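Local coordinates for protein malonyl CoA reductase (malonate semialdehyde-forming) (Sulfolobus tokodaii, PDB 2EP5) that probably reduces malonyl-CoA to malonate semialdehyde with NADPH, as a member of the aspartate-semialdehyde dehydrogenase family, at residues Gln18-Lys22 with Val50-Gln55; Lys41-Lys47 with Val62-Val68. All coordinates share one frame; numbering follows the deposited sequence.

Interaction 1. Residues Gln18-Lys22 with Val50-Gln55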
loop_
_atom_site.group_PDB
_atom_site.type_symbol
_atom_site.label_atom_id
_atom_site.label_comp_id
_atom_site.label_asym_id
_atom_site.label_seq_id
_atom_site.Cartn_x
_atom_site.Cartn_y
_atom_site.Cartn_z
ATOM N N GLN A 18 23.865 4.100 5.181
ATOM C CA GLN A 18 24.043 3.792 3.768
ATOM C C GLN A 18 23.932 5.054 2.926
ATOM O O GLN A 18 24.659 5.212 1.952
ATOM C CB GLN A 18 23.030 2.730 3.319
ATOM C CG GLN A 18 23.169 1.413 4.095
ATOM C CD GLN A 18 22.298 0.299 3.541
ATOM O OE1 GLN A 18 21.994 -0.677 4.239
ATOM N NE2 GLN A 18 21.903 0.429 2.279
ATOM N N LYS A 19 23.033 5.959 3.302
ATOM C CA LYS A 19 22.893 7.223 2.576
ATOM C C LYS A 19 24.225 7.980 2.629
ATOM O O LYS A 19 24.715 8.477 1.619
ATOM C CB LYS A 19 21.814 8.104 3.213
ATOM C CG LYS A 19 20.458 8.019 2.549
ATOM C CD LYS A 19 20.456 8.666 1.167
ATOM C CE LYS A 19 19.187 8.288 0.416
ATOM N NZ LYS A 19 19.126 8.888 -0.943
ATOM N N MET A 20 24.799 8.067 3.824
ATOM C CA MET A 20 26.059 8.773 4.002
ATOM C C MET A 20 27.187 8.107 3.223
ATOM O O MET A 20 27.987 8.780 2.578
ATOM C CB MET A 20 26.402 8.855 5.494
ATOM C CG MET A 20 25.413 9.696 6.278
ATOM S SD MET A 20 25.741 9.758 8.035
ATOM C CE MET A 20 26.986 11.037 8.105
ATOM N N VAL A 21 27.252 6.783 3.288
ATOM C CA VAL A 21 28.277 6.054 2.562
ATOM C C VAL A 21 28.171 6.409 1.083
ATOM O O VAL A 21 29.182 6.655 0.426
ATOM C CB VAL A 21 28.118 4.530 2.738
ATOM C CG1 VAL A 21 28.947 3.784 1.693
ATOM C CG2 VAL A 21 28.581 4.120 4.126
ATOM N N LYS A 22 26.945 6.457 0.566
ATOM C CA LYS A 22 26.738 6.776 -0.847
ATOM C C LYS A 22 27.139 8.205 -1.186
ATOM O O LYS A 22 27.746 8.454 -2.226
ATOM C CB LYS A 22 25.277 6.547 -1.250
ATOM C CG LYS A 22 25.057 6.597 -2.755
ATOM C CD LYS A 22 23.610 6.328 -3.156
ATOM C CE LYS A 22 22.684 7.479 -2.766
ATOM N NZ LYS A 22 21.259 7.206 -3.134
ATOM N N VAL A 50 26.927 -5.417 5.279
ATOM C CA VAL A 50 25.732 -4.628 5.033
ATOM C C VAL A 50 24.711 -5.294 4.120
ATOM O O VAL A 50 25.043 -6.117 3.270
ATOM C CB VAL A 50 26.090 -3.258 4.416
ATOM C CG1 VAL A 50 26.618 -3.448 3.002
ATOM C CG2 VAL A 50 24.866 -2.346 4.408
ATOM N N LYS A 51 23.456 -4.921 4.331
ATOM C CA LYS A 51 22.332 -5.387 3.535
ATOM C C LYS A 51 21.965 -4.120 2.771
ATOM O O LYS A 51 21.129 -3.332 3.221
ATOM C CB LYS A 51 21.181 -5.810 4.448
ATOM C CG LYS A 51 20.983 -7.309 4.584
ATOM C CD LYS A 51 20.229 -7.876 3.378
ATOM C CE LYS A 51 19.765 -9.308 3.644
ATOM N NZ LYS A 51 18.970 -9.888 2.523
ATOM N N TRP A 52 22.623 -3.919 1.632
ATOM C CA TRP A 52 22.412 -2.734 0.814
ATOM C C TRP A 52 20.937 -2.463 0.560
ATOM O O TRP A 52 20.189 -3.320 0.080
ATOM C CB TRP A 52 23.163 -2.861 -0.508
ATOM C CG TRP A 52 23.407 -1.555 -1.189
ATOM C CD1 TRP A 52 23.085 -1.233 -2.471
ATOM C CD2 TRP A 52 24.079 -0.410 -0.645
ATOM N NE1 TRP A 52 23.517 0.039 -2.768
ATOM C CE2 TRP A 52 24.130 0.568 -1.664
ATOM C CE3 TRP A 52 24.643 -0.115 0.603
ATOM C CZ2 TRP A 52 24.723 1.823 -1.473
ATOM C CZ3 TRP A 52 25.235 1.136 0.792
ATOM C CH2 TRP A 52 25.270 2.087 -0.241
ATOM N N ILE A 53 20.537 -1.240 0.883
ATOM C CA ILE A 53 19.159 -0.816 0.751
ATOM C C ILE A 53 19.038 0.403 -0.152
ATOM O O ILE A 53 17.941 0.769 -0.560
ATOM C CB ILE A 53 18.590 -0.511 2.162
ATOM C CG1 ILE A 53 17.378 -1.398 2.414
ATOM C CG2 ILE A 53 18.314 0.985 2.335
ATOM C CD1 ILE A 53 17.691 -2.873 2.378
ATOM N N GLU A 54 20.172 1.022 -0.461
ATOM C CA GLU A 54 20.204 2.204 -1.317
ATOM C C GLU A 54 20.063 1.858 -2.793
ATOM O O GLU A 54 19.997 0.689 -3.173
ATOM C CB GLU A 54 21.516 2.970 -1.124
ATOM C CG GLU A 54 21.577 3.845 0.116
ATOM C CD GLU A 54 20.586 4.995 0.080
ATOM O OE1 GLU A 54 20.523 5.705 -0.945
ATOM O OE2 GLU A 54 19.879 5.197 1.088
ATOM N N GLN A 55 20.033 2.900 -3.618
ATOM C CA GLN A 55 19.919 2.758 -5.064
ATOM C C GLN A 55 21.214 2.236 -5.669
ATOM O O GLN A 55 22.304 2.705 -5.331
ATOM C CB GLN A 55 19.561 4.113 -5.695
ATOM C CG GLN A 55 19.968 4.289 -7.169
ATOM C CD GLN A 55 21.401 4.805 -7.351
ATOM O OE1 GLN A 55 21.737 5.916 -6.925
ATOM N NE2 GLN A 55 22.247 4.000 -7.991
#

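Interaction 2. Residues Lys41-Lys47 with Val62-Val68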
loop_
_atom_site.group_PDB
_atom_site.type_symbol
_atom_site.label_atom_id
_atom_site.label_comp_id
_atom_site.label_asym_id
_atom_site.label_seq_id
_atom_site.Cartn_x
_atom_site.Cartn_y
_atom_site.Cartn_z
ATOM N N LYS A 41 30.449 -7.992 13.149
ATOM C CA LYS A 41 30.790 -7.669 11.765
ATOM C C LYS A 41 32.214 -7.120 11.636
ATOM O O LYS A 41 32.766 -7.056 10.537
ATOM C CB LYS A 41 29.801 -6.642 11.209
ATOM C CG LYS A 41 28.340 -7.044 11.343
ATOM C CD LYS A 41 27.427 -5.857 11.045
ATOM C CE LYS A 41 25.949 -6.173 11.292
ATOM N NZ LYS A 41 25.120 -4.923 11.341
ATOM N N ILE A 42 32.800 -6.716 12.760
ATOM C CA ILE A 42 34.152 -6.171 12.767
ATOM C C ILE A 42 35.120 -7.144 12.092
ATOM O O ILE A 42 35.111 -8.346 12.374
ATOM C CB ILE A 42 34.622 -5.878 14.218
ATOM C CG1 ILE A 42 33.688 -4.844 14.868
ATOM C CG2 ILE A 42 36.067 -5.374 14.214
ATOM C CD1 ILE A 42 33.886 -4.665 16.375
ATOM N N GLY A 43 35.942 -6.623 11.191
ATOM C CA GLY A 43 36.892 -7.470 10.496
ATOM C C GLY A 43 36.442 -7.848 9.096
ATOM O O GLY A 43 37.269 -8.095 8.219
ATOM N N LYS A 44 35.131 -7.902 8.884
ATOM C CA LYS A 44 34.585 -8.242 7.579
ATOM C C LYS A 44 34.542 -6.988 6.715
ATOM O O LYS A 44 34.563 -5.870 7.232
ATOM C CB LYS A 44 33.163 -8.797 7.716
ATOM C CG LYS A 44 33.010 -10.007 8.629
ATOM C CD LYS A 44 33.719 -11.242 8.097
ATOM C CE LYS A 44 33.268 -12.490 8.860
ATOM N NZ LYS A 44 33.946 -13.741 8.421
ATOM N N LYS A 45 34.492 -7.176 5.400
ATOM C CA LYS A 45 34.420 -6.046 4.476
ATOM C C LYS A 45 33.011 -5.474 4.535
ATOM O O LYS A 45 32.055 -6.192 4.824
ATOM C CB LYS A 45 34.733 -6.489 3.040
ATOM C CG LYS A 45 36.203 -6.774 2.780
ATOM C CD LYS A 45 36.427 -7.250 1.357
ATOM C CE LYS A 45 37.911 -7.326 1.024
ATOM N NZ LYS A 45 38.138 -7.792 -0.382
ATOM N N TYR A 46 32.889 -4.182 4.258
ATOM C CA TYR A 46 31.593 -3.524 4.287
ATOM C C TYR A 46 30.554 -4.273 3.455
ATOM O O TYR A 46 29.412 -4.448 3.888
ATOM C CB TYR A 46 31.721 -2.086 3.777
ATOM C CG TYR A 46 30.438 -1.295 3.873
ATOM C CD1 TYR A 46 29.922 -0.907 5.115
ATOM C CD2 TYR A 46 29.717 -0.955 2.726
ATOM C CE1 TYR A 46 28.719 -0.203 5.210
ATOM C CE2 TYR A 46 28.516 -0.254 2.810
ATOM C CZ TYR A 46 28.023 0.117 4.055
ATOM O OH TYR A 46 26.836 0.803 4.136
ATOM N N LYS A 47 30.945 -4.723 2.265
ATOM C CA LYS A 47 30.017 -5.432 1.390
ATOM C C LYS A 47 29.527 -6.748 1.975
ATOM O O LYS A 47 28.456 -7.228 1.624
ATOM C CB LYS A 47 30.660 -5.698 0.031
ATOM C CG LYS A 47 31.761 -6.740 0.063
ATOM C CD LYS A 47 32.459 -6.829 -1.281
ATOM C CE LYS A 47 33.528 -7.915 -1.279
ATOM N NZ LYS A 47 34.335 -7.887 -2.536
ATOM N N VAL A 62 33.921 1.967 -1.288
ATOM C CA VAL A 62 33.570 1.603 0.085
ATOM C C VAL A 62 33.262 0.123 0.323
ATOM O O VAL A 62 33.363 -0.359 1.453
ATOM C CB VAL A 62 32.356 2.426 0.590
ATOM C CG1 VAL A 62 32.637 3.913 0.446
ATOM C CG2 VAL A 62 31.105 2.047 -0.185
ATOM N N GLN A 63 32.892 -0.600 -0.730
ATOM C CA GLN A 63 32.550 -2.015 -0.592
ATOM C C GLN A 63 33.594 -2.861 0.131
ATOM O O GLN A 63 33.242 -3.772 0.884
ATOM C CB GLN A 63 32.263 -2.639 -1.962
ATOM C CG GLN A 63 33.399 -2.531 -2.964
ATOM C CD GLN A 63 33.173 -3.394 -4.199
ATOM O OE1 GLN A 63 32.087 -3.398 -4.781
ATOM N NE2 GLN A 63 34.207 -4.126 -4.604
ATOM N N ASP A 64 34.871 -2.566 -0.089
ATOM C CA ASP A 64 35.923 -3.344 0.554
ATOM C C ASP A 64 36.442 -2.765 1.868
ATOM O O ASP A 64 37.261 -3.393 2.541
ATOM C CB ASP A 64 37.086 -3.569 -0.420
ATOM C CG ASP A 64 36.732 -4.540 -1.543
ATOM O OD1 ASP A 64 36.246 -5.651 -1.243
ATOM O OD2 ASP A 64 36.945 -4.196 -2.725
ATOM N N LEU A 65 35.963 -1.579 2.239
ATOM C CA LEU A 65 36.376 -0.946 3.492
ATOM C C LEU A 65 36.119 -1.916 4.640
ATOM O O LEU A 65 35.017 -2.448 4.789
ATOM C CB LEU A 65 35.594 0.353 3.722
ATOM C CG LEU A 65 35.837 1.494 2.728
ATOM C CD1 LEU A 65 34.939 2.674 3.056
ATOM C CD2 LEU A 65 37.303 1.908 2.781
ATOM N N PRO A 66 37.137 -2.159 5.474
ATOM C CA PRO A 66 36.984 -3.086 6.600
ATOM C C PRO A 66 36.152 -2.476 7.722
ATOM O O PRO A 66 36.220 -1.268 7.963
ATOM C CB PRO A 66 38.425 -3.340 7.021
ATOM C CG PRO A 66 39.036 -1.965 6.846
ATOM C CD PRO A 66 38.454 -1.491 5.514
ATOM N N ILE A 67 35.356 -3.311 8.389
ATOM C CA ILE A 67 34.527 -2.847 9.496
ATOM C C ILE A 67 35.404 -2.781 10.751
ATOM O O ILE A 67 36.082 -3.743 11.105
ATOM C CB ILE A 67 33.334 -3.806 9.779
ATOM C CG1 ILE A 67 32.466 -3.980 8.527
ATOM C CG2 ILE A 67 32.488 -3.253 10.922
ATOM C CD1 ILE A 67 31.766 -2.721 8.073
ATOM N N VAL A 68 35.400 -1.628 11.407
ATOM C CA VAL A 68 36.184 -1.446 12.616
ATOM C C VAL A 68 35.253 -1.262 13.812
ATOM O O VAL A 68 34.048 -1.050 13.656
ATOM C CB VAL A 68 37.114 -0.216 12.492
ATOM C CG1 VAL A 68 38.103 -0.431 11.349
ATOM C CG2 VAL A 68 36.293 1.047 12.241
#

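Interaction 1. Residues Gln18-Lys22 with Val50-Gln55
Glu-54 reaches back from the loop to two lysines one helical turn apart, Lys-19 and Lys-22. Its chain is bent at chi2 (-65°), which lifts the carboxylate along the helix surface, and both lysines lie roughly perpendicular to it. Lys-22 makes the closer salt bridge: its NZ meets Glu-54 OE1 at 2.8 Å, nearly in line with the C-O bond, and a kink at chi3 (70°) in an otherwise extended chain brings the ammonium there. Lys-19 lies along the carboxylate with much of its chain as well as its ammonium group. Its CG lies 3.2 Å from Glu-54 OE2, its CE passes close to both oxygens, and its NZ forms a longer salt bridge of 3.5 Å to Glu-54 OE1. Two positive charges thus share one oxygen, which is likely to favour the ionised carboxylate.

Beside this network, Gln-18 and Trp-52 run antiparallel alongside one another. The extended glutamine carries its amide over one side of the indole, displaced toward the rim, with the two planes only 7° apart; nearer the helix, Gln-18 CB rests 3.7 Å from Trp-52 CZ3. The amide continues on to the backbone of Lys-51 and Ile-53, while Glu-54 CB covers the same side of the indole. The result is a long loop laid against the helix that follows the first strand of a Rossmann-type nucleotide-binding domain.

Interaction 2. Residues Lys41-Lys47 with Val62-Val68
Lys-45 and Lys-47 both direct their ammonium groups at one oxygen of Asp-64, their chains parallel to the aspartate's. Lys-47 NZ comes to Asp-64 OD1 from the syn side at 3.2 Å, close to the carboxylate plane, whereas Lys-45 NZ approaches OD1 at 3.0 Å from well above that plane. Asp-64 OD2 receives a weak hydrogen bond from Gln-63 NE2. With an alanine in place of Asp-64, the two lysines would probably lose their shared counter-charge and be set free to turn away from the 62-68 segment.

Backbone hydrogen bonds join the two segments, which run antiparallel. Gly-43 N gives to Ile-67 O at 2.9 Å, and Ile-67 N returns a bond to Lys-44 O. Farther on, Tyr-46 N binds Leu-65 O, and Lys-47 N meets Gln-63 O at 2.8 Å on a lone pair in the carbonyl plane. Lys-45 and Pro-66 form a single beta bridge between these bonds, and a type II turn from Lys-41 to Lys-44 puts Gly-43 at its third position. Through Ile-67 the pairing takes in the start of strand 67-68, an outermost strand of the parallel Rossmann-type sheet; on its inner side Val-68 bonds to Val-35 of strand 30-36.

Apolar packing centres on Tyr-46 and Ile-67. The tyrosine CG stands opposite its own N (chi1 -176°), sending the ring inward, where its OH bonds to Ser-12 O. Ile-67 folds at chi2 (-65°) to set CD1 at the ring's edge, 3.9 Å from Tyr-46 CD1. On the CD2 side of the ring, Val-62 CG2 lies 4.4 Å from Tyr-46 CD2.

From the N terminus, the chain passes through strand 5-10 into helix 15-24, which supplies the first half of interaction 1, then through strand 30-36 to the turn and short helix that open interaction 2. Residues 50-55 return to the helix and close the first loop, with 27 residues between the two segments; only then do residues 62-68 close the second, so the two loops cross. The contacts also touch in space: Val-21 CG1 meets Val-62 CG2 at 3.3 Å, and Tyr-46 OH packs against Gln-18, Val-21 and Trp-52. Together they join the first helix of the Rossmann-type domain, the connection after strand 30-36, and the sheet edge at strand 67-68.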